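Local coordinates for proton-dependent oligopeptide transporter family protein (PDB 6EI3) that probably imports short peptides across the membrane by coupling their passage to proton movement, and is captured here in an auto-inhibited form, at residues S123-Q128 and V139-F144; R211-A216 and E272-T277; Y422-P427 and Y497-N502. All blocks are in the same frame, centred on the assembly; numbering follows the deposited sequence.

Interaction 1 (S123-Q128 and V139-F144); sequences SFMVDQ and VVFDAF
Beside the place where Met125 meets Val140 and Phe141, the side-chain amide of Gln128 turns back on Phe124: NE2 donates to Phe124 O at 2.9 Å, nearly straight at 167°, and lies over the centre of the Phe124 ring. On the same amide, OE1 accepts from Val194 N and Gln3 NE2. Across the contact everything is apolar. CG of Met125 stands anti to the backbone N, and the chain then bends at chi2 (-87°) and chi3. The thioether meets Val140 tip to tip, with SD 3.8 Å from CG1 of Val140. Beyond the sulfur, CE of Met125 sits 3.7 Å from the centroid of the Phe141 ring, almost on its normal, a CH-pi contact over the face; SD lies further off and oblique, giving the pair its Met-aromatic character. Val126 adds CG2 at 3.6 Å from CE2 of Phe141, the two side chains crossing at about a right angle, while Met125 CG touches Phe144 CZ more loosely. The helices, 121-127 and 137-165, follow one another in the first half of this MFS fold; their segments here run roughly antiparallel, axes 11.1 Å apart. That gap is bridged by a flexible thioether and an aromatic face, so the contact relies on shape and dispersion rather than directed bonds.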
loop_
_atom_site.group_PDB
_atom_site.type_symbol
_atom_site.label_atom_id
_atom_site.label_comp_id
_atom_site.label_asym_id
_atom_site.label_seq_id
_atom_site.Cartn_x
_atom_site.Cartn_y
_atom_site.Cartn_z
ATOM N N SER A 123 3.544 -2.235 16.633
ATOM C CA SER A 123 4.594 -1.776 17.557
ATOM C C SER A 123 4.068 -1.719 19.006
ATOM O O SER A 123 4.772 -2.126 19.927
ATOM C CB SER A 123 5.084 -0.395 17.125
ATOM O OG SER A 123 6.157 -0.001 17.962
ATOM N N PHE A 124 2.822 -1.216 19.206
ATOM C CA PHE A 124 2.197 -1.149 20.545
ATOM C C PHE A 124 1.936 -2.550 21.079
ATOM O O PHE A 124 2.008 -2.774 22.282
ATOM C CB PHE A 124 0.887 -0.343 20.491
ATOM C CG PHE A 124 0.235 -0.064 21.828
ATOM C CD1 PHE A 124 0.842 0.780 22.755
ATOM C CD2 PHE A 124 -1.036 -0.551 22.113
ATOM C CE1 PHE A 124 0.222 1.074 23.972
ATOM C CE2 PHE A 124 -1.644 -0.284 23.342
ATOM C CZ PHE A 124 -1.025 0.552 24.249
ATOM N N MET A 125 1.605 -3.493 20.183
ATOM C CA MET A 125 1.380 -4.889 20.585
ATOM C C MET A 125 2.696 -5.487 21.144
ATOM O O MET A 125 2.667 -6.150 22.175
ATOM C CB MET A 125 0.877 -5.718 19.385
ATOM C CG MET A 125 0.596 -7.181 19.741
ATOM S SD MET A 125 2.080 -8.219 19.588
ATOM C CE MET A 125 2.204 -8.344 17.756
ATOM N N VAL A 126 3.824 -5.318 20.417
ATOM C CA VAL A 126 5.136 -5.851 20.839
ATOM C C VAL A 126 5.530 -5.279 22.237
ATOM O O VAL A 126 6.032 -6.026 23.075
ATOM C CB VAL A 126 6.240 -5.631 19.765
ATOM C CG1 VAL A 126 7.594 -6.186 20.220
ATOM C CG2 VAL A 126 5.844 -6.249 18.430
ATOM N N ASP A 127 5.217 -3.983 22.495
ATOM C CA ASP A 127 5.464 -3.284 23.778
ATOM C C ASP A 127 4.814 -3.999 24.968
ATOM O O ASP A 127 5.267 -3.820 26.083
ATOM C CB ASP A 127 4.879 -1.849 23.741
ATOM C CG ASP A 127 5.615 -0.846 22.873
ATOM O OD1 ASP A 127 6.717 -1.180 22.377
ATOM O OD2 ASP A 127 5.084 0.278 22.681
ATOM N N GLN A 128 3.734 -4.764 24.743
ATOM C CA GLN A 128 3.012 -5.450 25.820
ATOM C C GLN A 128 3.771 -6.622 26.423
ATOM O O GLN A 128 3.413 -7.068 27.510
ATOM C CB GLN A 128 1.608 -5.876 25.371
ATOM C CG GLN A 128 0.769 -4.727 24.771
ATOM C CD GLN A 128 0.799 -3.485 25.628
ATOM O OE1 GLN A 128 0.499 -3.526 26.821
ATOM N NE2 GLN A 128 1.227 -2.361 25.049
ATOM N N VAL A 139 3.855 -15.219 17.846
ATOM C CA VAL A 139 2.573 -15.933 17.951
ATOM C C VAL A 139 1.411 -14.953 17.650
ATOM O O VAL A 139 0.447 -15.317 16.970
ATOM C CB VAL A 139 2.445 -16.577 19.364
ATOM C CG1 VAL A 139 1.028 -17.089 19.634
ATOM C CG2 VAL A 139 3.478 -17.694 19.558
ATOM N N VAL A 140 1.503 -13.723 18.164
ATOM C CA VAL A 140 0.475 -12.697 17.918
ATOM C C VAL A 140 0.566 -12.200 16.461
ATOM O O VAL A 140 -0.477 -11.990 15.837
ATOM C CB VAL A 140 0.461 -11.555 18.974
ATOM C CG1 VAL A 140 -0.709 -10.582 18.730
ATOM C CG2 VAL A 140 0.390 -12.132 20.393
ATOM N N PHE A 141 1.796 -12.082 15.900
ATOM C CA PHE A 141 1.971 -11.675 14.496
ATOM C C PHE A 141 1.366 -12.749 13.571
ATOM O O PHE A 141 0.708 -12.405 12.587
ATOM C CB PHE A 141 3.443 -11.410 14.158
ATOM C CG PHE A 141 3.932 -10.026 14.499
ATOM C CD1 PHE A 141 3.456 -8.912 13.812
ATOM C CD2 PHE A 141 4.913 -9.838 15.461
ATOM C CE1 PHE A 141 3.936 -7.632 14.103
ATOM C CE2 PHE A 141 5.394 -8.556 15.748
ATOM C CZ PHE A 141 4.895 -7.462 15.077
ATOM N N ASP A 142 1.525 -14.036 13.944
ATOM C CA ASP A 142 0.918 -15.178 13.246
ATOM C C ASP A 142 -0.622 -15.083 13.289
ATOM O O ASP A 142 -1.261 -15.273 12.261
ATOM C CB ASP A 142 1.401 -16.518 13.831
ATOM C CG ASP A 142 2.844 -16.874 13.507
ATOM O OD1 ASP A 142 3.458 -16.178 12.665
ATOM O OD2 ASP A 142 3.361 -17.845 14.100
ATOM N N ALA A 143 -1.204 -14.722 14.452
ATOM C CA ALA A 143 -2.660 -14.520 14.587
ATOM C C ALA A 143 -3.127 -13.336 13.702
ATOM O O ALA A 143 -4.148 -13.470 13.029
ATOM C CB ALA A 143 -3.033 -14.277 16.039
ATOM N N PHE A 144 -2.346 -12.220 13.643
ATOM C CA PHE A 144 -2.652 -11.054 12.793
ATOM C C PHE A 144 -2.755 -11.483 11.319
ATOM O O PHE A 144 -3.694 -11.080 10.631
ATOM C CB PHE A 144 -1.609 -9.927 12.976
ATOM C CG PHE A 144 -1.771 -8.992 14.166
ATOM C CD1 PHE A 144 -2.520 -9.368 15.279
ATOM C CD2 PHE A 144 -1.184 -7.732 14.167
ATOM C CE1 PHE A 144 -2.685 -8.499 16.365
ATOM C CE2 PHE A 144 -1.338 -6.869 15.256
ATOM C CZ PHE A 144 -2.082 -7.265 16.354
#

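Interaction 2 (R211-A216 and E272-T277); sequences RSALLA and ERARGT
Arg273 meets Ala216 at three points, CB, CD and NH1. CB packs on CB of Ala216 at 3.8 Å, and this same methyl also touches the Arg273 backbone, 3.7 Å from O. CG stands anti to the carbonyl carbon (chi1 -54°), and from there the chain runs extended to NE. On the way CD passes 3.5 Å from Ala216 O. At the tip, NH1 donates to that oxygen at 3.1 Å with an N-H...O angle of 159°; the oxygen lies in the guanidinium plane, at its edge, and the donor in turn lies in the carbonyl plane. NH1 also bonds Gly222 O, so one nitrogen ties together two backbone carbonyls. Ala216 is the first residue to leave helical geometry after helix 206-215, and its carbonyl is turned to meet the arginine. Helix 206-215 probably belongs to the link between the two six-helix bundles of the MFS fold, where bacterial POT proteins have two additional helices; here the turn after helix 248-270 folds back onto it. Ala213 and Ala274 bring the backbones close, their CA atoms 4.8 Å apart and their CB atoms 4.3 Å. Further along, CG2 of Thr277 rests 3.9 Å from Ser212 OG, a hydroxyl that is hydrogen-bonded to His278 NE2 and Ala208 O.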
loop_
_atom_site.group_PDB
_atom_site.type_symbol
_atom_site.label_atom_id
_atom_site.label_comp_id
_atom_site.label_asym_id
_atom_site.label_seq_id
_atom_site.Cartn_x
_atom_site.Cartn_y
_atom_site.Cartn_z
ATOM N N ARG A 211 21.204 14.535 7.627
ATOM C CA ARG A 211 21.430 15.946 7.974
ATOM C C ARG A 211 22.925 16.248 7.905
ATOM O O ARG A 211 23.314 17.190 7.217
ATOM C CB ARG A 211 20.882 16.232 9.387
ATOM C CG ARG A 211 20.806 17.711 9.795
ATOM C CD ARG A 211 20.185 17.891 11.182
ATOM N NE ARG A 211 18.823 17.342 11.263
ATOM C CZ ARG A 211 18.454 16.336 12.055
ATOM N NH1 ARG A 211 19.330 15.770 12.877
ATOM N NH2 ARG A 211 17.201 15.901 12.042
ATOM N N SER A 212 23.762 15.406 8.559
ATOM C CA SER A 212 25.221 15.554 8.549
ATOM C C SER A 212 25.807 15.367 7.154
ATOM O O SER A 212 26.684 16.127 6.781
ATOM C CB SER A 212 25.873 14.583 9.519
ATOM O OG SER A 212 25.501 14.860 10.858
ATOM N N ALA A 213 25.309 14.379 6.377
ATOM C CA ALA A 213 25.766 14.093 5.009
ATOM C C ALA A 213 25.546 15.277 4.074
ATOM O O ALA A 213 26.480 15.673 3.388
ATOM C CB ALA A 213 25.057 12.858 4.460
ATOM N N LEU A 214 24.316 15.843 4.056
ATOM C CA LEU A 214 23.949 16.978 3.197
ATOM C C LEU A 214 24.623 18.305 3.584
ATOM O O LEU A 214 25.051 19.043 2.692
ATOM C CB LEU A 214 22.415 17.157 3.139
ATOM C CG LEU A 214 21.596 16.126 2.345
ATOM C CD1 LEU A 214 20.132 16.179 2.744
ATOM C CD2 LEU A 214 21.721 16.339 0.843
ATOM N N LEU A 215 24.708 18.612 4.898
ATOM C CA LEU A 215 25.295 19.868 5.399
ATOM C C LEU A 215 26.824 19.896 5.471
ATOM O O LEU A 215 27.396 20.985 5.367
ATOM C CB LEU A 215 24.717 20.267 6.773
ATOM C CG LEU A 215 23.219 20.581 6.880
ATOM C CD1 LEU A 215 22.797 20.665 8.335
ATOM C CD2 LEU A 215 22.855 21.868 6.164
ATOM N N ALA A 216 27.490 18.741 5.693
ATOM C CA ALA A 216 28.959 18.688 5.799
ATOM C C ALA A 216 29.691 19.213 4.573
ATOM O O ALA A 216 29.340 18.881 3.440
ATOM C CB ALA A 216 29.436 17.280 6.127
ATOM N N GLU A 272 29.534 9.912 2.278
ATOM C CA GLU A 272 30.879 9.679 2.816
ATOM C C GLU A 272 31.365 10.812 3.736
ATOM O O GLU A 272 32.190 10.551 4.604
ATOM C CB GLU A 272 31.902 9.374 1.705
ATOM C CG GLU A 272 31.687 8.023 1.031
ATOM C CD GLU A 272 31.728 6.805 1.937
ATOM O OE1 GLU A 272 32.757 6.604 2.622
ATOM O OE2 GLU A 272 30.733 6.046 1.957
ATOM N N ARG A 273 30.804 12.041 3.601
ATOM C CA ARG A 273 31.167 13.205 4.441
ATOM C C ARG A 273 30.605 13.099 5.884
ATOM O O ARG A 273 30.889 13.966 6.718
ATOM C CB ARG A 273 30.709 14.522 3.795
ATOM C CG ARG A 273 31.186 14.747 2.369
ATOM C CD ARG A 273 30.579 16.023 1.850
ATOM N NE ARG A 273 30.926 16.288 0.456
ATOM C CZ ARG A 273 30.735 17.460 -0.140
ATOM N NH1 ARG A 273 30.233 18.486 0.540
ATOM N NH2 ARG A 273 31.071 17.625 -1.413
ATOM N N ALA A 274 29.804 12.048 6.166
ATOM C CA ALA A 274 29.231 11.784 7.487
ATOM C C ALA A 274 30.111 10.831 8.318
ATOM O O ALA A 274 29.948 10.779 9.539
ATOM C CB ALA A 274 27.829 11.201 7.339
ATOM N N ARG A 275 31.046 10.094 7.651
ATOM C CA ARG A 275 31.959 9.072 8.211
ATOM C C ARG A 275 32.737 9.470 9.469
ATOM O O ARG A 275 33.083 8.584 10.264
ATOM C CB ARG A 275 32.958 8.561 7.152
ATOM C CG ARG A 275 32.371 7.556 6.169
ATOM C CD ARG A 275 32.323 6.138 6.718
ATOM N NE ARG A 275 31.387 5.314 5.955
ATOM C CZ ARG A 275 31.719 4.590 4.894
ATOM N NH1 ARG A 275 32.980 4.545 4.479
ATOM N NH2 ARG A 275 30.797 3.896 4.244
ATOM N N GLY A 276 33.042 10.759 9.615
ATOM C CA GLY A 276 33.763 11.262 10.779
ATOM C C GLY A 276 32.828 11.490 11.949
ATOM O O GLY A 276 33.042 10.954 13.043
ATOM N N THR A 277 31.762 12.274 11.693
ATOM C CA THR A 277 30.701 12.670 12.621
ATOM C C THR A 277 29.907 11.474 13.182
ATOM O O THR A 277 29.355 11.583 14.282
ATOM C CB THR A 277 29.739 13.637 11.891
ATOM O OG1 THR A 277 30.479 14.493 11.014
ATOM C CG2 THR A 277 28.874 14.463 12.846
#

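Interaction 3 (Y422-P427 and Y497-N502); sequences YSQAPP and YRMVDN
Gln424 and Tyr497 reach toward each other tip to tip, the amide plane turned 66° from the phenol ring. Gln424 CB points away from 497-502, but the chain doubles back through a bend at chi2 (-66°), and its amide ends between the tyrosine and the backbone of Val500. Two donors grip OE1: Tyr497 OH at 2.7 Å, tilted somewhat from the carbonyl plane, and Val500 N at 3.1 Å, nearly straight and directed at a lone pair. NE2 donates to Ser423 OG, whose hydroxyl also bonds Phe420 O, and this fixes which way round the amide faces; CE of Met499, its chain crossing that of Gln424 at about a right angle, touches NE2. Helix 400-424 of the second six-helix bundle of this MFS transporter ends here, with Ala425 the first residue to leave it, and the irregular chain after helix 471-495 runs alongside that end. Asn502 supplies donors to carbonyls at and just past the helix end. Its backbone N donates to Ser423 O at 2.8 Å, nearly along the C=O axis. A chi1 of 55° brings CG of Asn502 to 3.3 Å from Ser423 O; ND2 donates to Ala425 O at 2.8 Å and weakly to Tyr422 O. Tip to tip with this amide comes Pro427, CG 3.6 Å from ND2. Asp501 CA makes a CA-H...O contact with Ser423 O, and a water donates to both Gln424 O and Val500 O, each at 2.7 Å.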
loop_
_atom_site.group_PDB
_atom_site.type_symbol
_atom_site.label_atom_id
_atom_site.label_comp_id
_atom_site.label_asym_id
_atom_site.label_seq_id
_atom_site.Cartn_x
_atom_site.Cartn_y
_atom_site.Cartn_z
ATOM N N TYR A 422 14.365 -5.598 5.718
ATOM C CA TYR A 422 14.719 -5.745 7.130
ATOM C C TYR A 422 16.079 -6.432 7.298
ATOM O O TYR A 422 16.886 -5.969 8.094
ATOM C CB TYR A 422 13.632 -6.516 7.896
ATOM C CG TYR A 422 12.395 -5.708 8.244
ATOM C CD1 TYR A 422 12.478 -4.341 8.507
ATOM C CD2 TYR A 422 11.159 -6.326 8.400
ATOM C CE1 TYR A 422 11.354 -3.604 8.876
ATOM C CE2 TYR A 422 10.022 -5.594 8.747
ATOM C CZ TYR A 422 10.129 -4.235 8.999
ATOM O OH TYR A 422 9.018 -3.512 9.364
ATOM N N SER A 423 16.337 -7.504 6.521
ATOM C CA SER A 423 17.582 -8.270 6.535
ATOM C C SER A 423 18.804 -7.444 6.119
ATOM O O SER A 423 19.907 -7.788 6.510
ATOM C CB SER A 423 17.451 -9.489 5.627
ATOM O OG SER A 423 17.618 -9.134 4.262
ATOM N N GLN A 424 18.618 -6.387 5.307
ATOM C CA GLN A 424 19.696 -5.540 4.747
ATOM C C GLN A 424 19.924 -4.237 5.500
ATOM O O GLN A 424 21.007 -3.692 5.460
ATOM C CB GLN A 424 19.408 -5.206 3.254
ATOM C CG GLN A 424 19.125 -6.421 2.367
ATOM C CD GLN A 424 20.348 -7.297 2.251
ATOM O OE1 GLN A 424 21.387 -6.888 1.729
ATOM N NE2 GLN A 424 20.270 -8.496 2.794
ATOM N N ALA A 425 18.899 -3.698 6.108
ATOM C CA ALA A 425 19.003 -2.426 6.819
ATOM C C ALA A 425 19.290 -2.684 8.311
ATOM O O ALA A 425 19.017 -3.793 8.780
ATOM C CB ALA A 425 17.697 -1.664 6.652
ATOM N N PRO A 426 19.833 -1.711 9.086
ATOM C CA PRO A 426 20.083 -1.976 10.521
ATOM C C PRO A 426 18.778 -2.209 11.284
ATOM O O PRO A 426 17.819 -1.472 11.029
ATOM C CB PRO A 426 20.771 -0.694 11.008
ATOM C CG PRO A 426 21.213 0.003 9.800
ATOM C CD PRO A 426 20.252 -0.345 8.719
ATOM N N PRO A 427 18.679 -3.224 12.182
ATOM C CA PRO A 427 17.400 -3.466 12.891
ATOM C C PRO A 427 16.860 -2.268 13.684
ATOM O O PRO A 427 15.652 -2.151 13.861
ATOM C CB PRO A 427 17.709 -4.675 13.779
ATOM C CG PRO A 427 18.817 -5.370 13.069
ATOM C CD PRO A 427 19.677 -4.245 12.551
ATOM N N TYR A 497 23.184 -6.031 -7.152
ATOM C CA TYR A 497 23.017 -5.864 -5.717
ATOM C C TYR A 497 23.856 -6.875 -4.928
ATOM O O TYR A 497 23.800 -8.060 -5.202
ATOM C CB TYR A 497 21.540 -5.923 -5.300
ATOM C CG TYR A 497 21.351 -5.592 -3.836
ATOM C CD1 TYR A 497 21.299 -4.272 -3.402
ATOM C CD2 TYR A 497 21.268 -6.603 -2.876
ATOM C CE1 TYR A 497 21.137 -3.963 -2.054
ATOM C CE2 TYR A 497 21.126 -6.303 -1.524
ATOM C CZ TYR A 497 21.076 -4.982 -1.118
ATOM O OH TYR A 497 20.953 -4.676 0.207
ATOM N N ARG A 498 24.635 -6.400 -3.967
ATOM C CA ARG A 498 25.419 -7.265 -3.094
ATOM C C ARG A 498 24.662 -7.499 -1.762
ATOM O O ARG A 498 24.453 -6.559 -0.986
ATOM C CB ARG A 498 26.812 -6.678 -2.880
ATOM C CG ARG A 498 27.708 -7.486 -1.946
ATOM C CD ARG A 498 29.188 -7.285 -2.248
ATOM N NE ARG A 498 29.618 -5.887 -2.163
ATOM C CZ ARG A 498 29.878 -5.239 -1.030
ATOM N NH1 ARG A 498 29.719 -5.843 0.142
ATOM N NH2 ARG A 498 30.281 -3.975 -1.061
ATOM N N MET A 499 24.245 -8.752 -1.510
ATOM C CA MET A 499 23.565 -9.118 -0.263
ATOM C C MET A 499 24.562 -8.956 0.919
ATOM O O MET A 499 25.657 -9.503 0.870
ATOM C CB MET A 499 23.080 -10.586 -0.309
ATOM C CG MET A 499 22.006 -10.870 -1.356
ATOM S SD MET A 499 20.463 -10.034 -1.033
ATOM C CE MET A 499 19.774 -11.037 0.323
ATOM N N VAL A 500 24.188 -8.164 1.934
ATOM C CA VAL A 500 24.966 -7.947 3.168
ATOM C C VAL A 500 23.927 -8.026 4.304
ATOM O O VAL A 500 23.285 -7.038 4.637
ATOM C CB VAL A 500 25.832 -6.647 3.219
ATOM C CG1 VAL A 500 26.688 -6.614 4.502
ATOM C CG2 VAL A 500 26.755 -6.529 1.995
ATOM N N ASP A 501 23.699 -9.237 4.807
ATOM C CA ASP A 501 22.719 -9.528 5.853
ATOM C C ASP A 501 23.078 -8.933 7.206
ATOM O O ASP A 501 24.254 -8.742 7.491
ATOM C CB ASP A 501 22.539 -11.046 5.997
ATOM C CG ASP A 501 21.135 -11.391 6.416
ATOM O OD1 ASP A 501 20.866 -11.403 7.639
ATOM O OD2 ASP A 501 20.296 -11.611 5.527
ATOM N N ASN A 502 22.065 -8.643 8.048
ATOM C CA ASN A 502 22.355 -8.120 9.396
ATOM C C ASN A 502 22.455 -9.253 10.443
ATOM O O ASN A 502 22.946 -9.032 11.541
ATOM C CB ASN A 502 21.343 -7.050 9.809
ATOM C CG ASN A 502 19.907 -7.452 9.743
ATOM O OD1 ASN A 502 19.526 -8.629 9.833
ATOM N ND2 ASN A 502 19.069 -6.451 9.629
HETATM O O HOH W 1 23.038 -4.480 3.851
#

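Interaction 1 is buried and joins two successive helices of the first bundle through sulfur, methyl and ring contacts. Interactions 2 and 3 lie nearer the surface, on the same side of the chain's centre, and in each a segment of loop, partly 3-10 in interaction 2, lies against a helix end. Carbonyls at or just past that end meet a guanidinium in interaction 2 and a side-chain amide, a backbone N-H and a water in interaction 3, where the phenol and another backbone N-H hold the glutamine amide. The three share no helix or loop. Centres of interactions 1 and 3 are about 23 Å apart and those of 2 and 3 about 22 Å, with none touching.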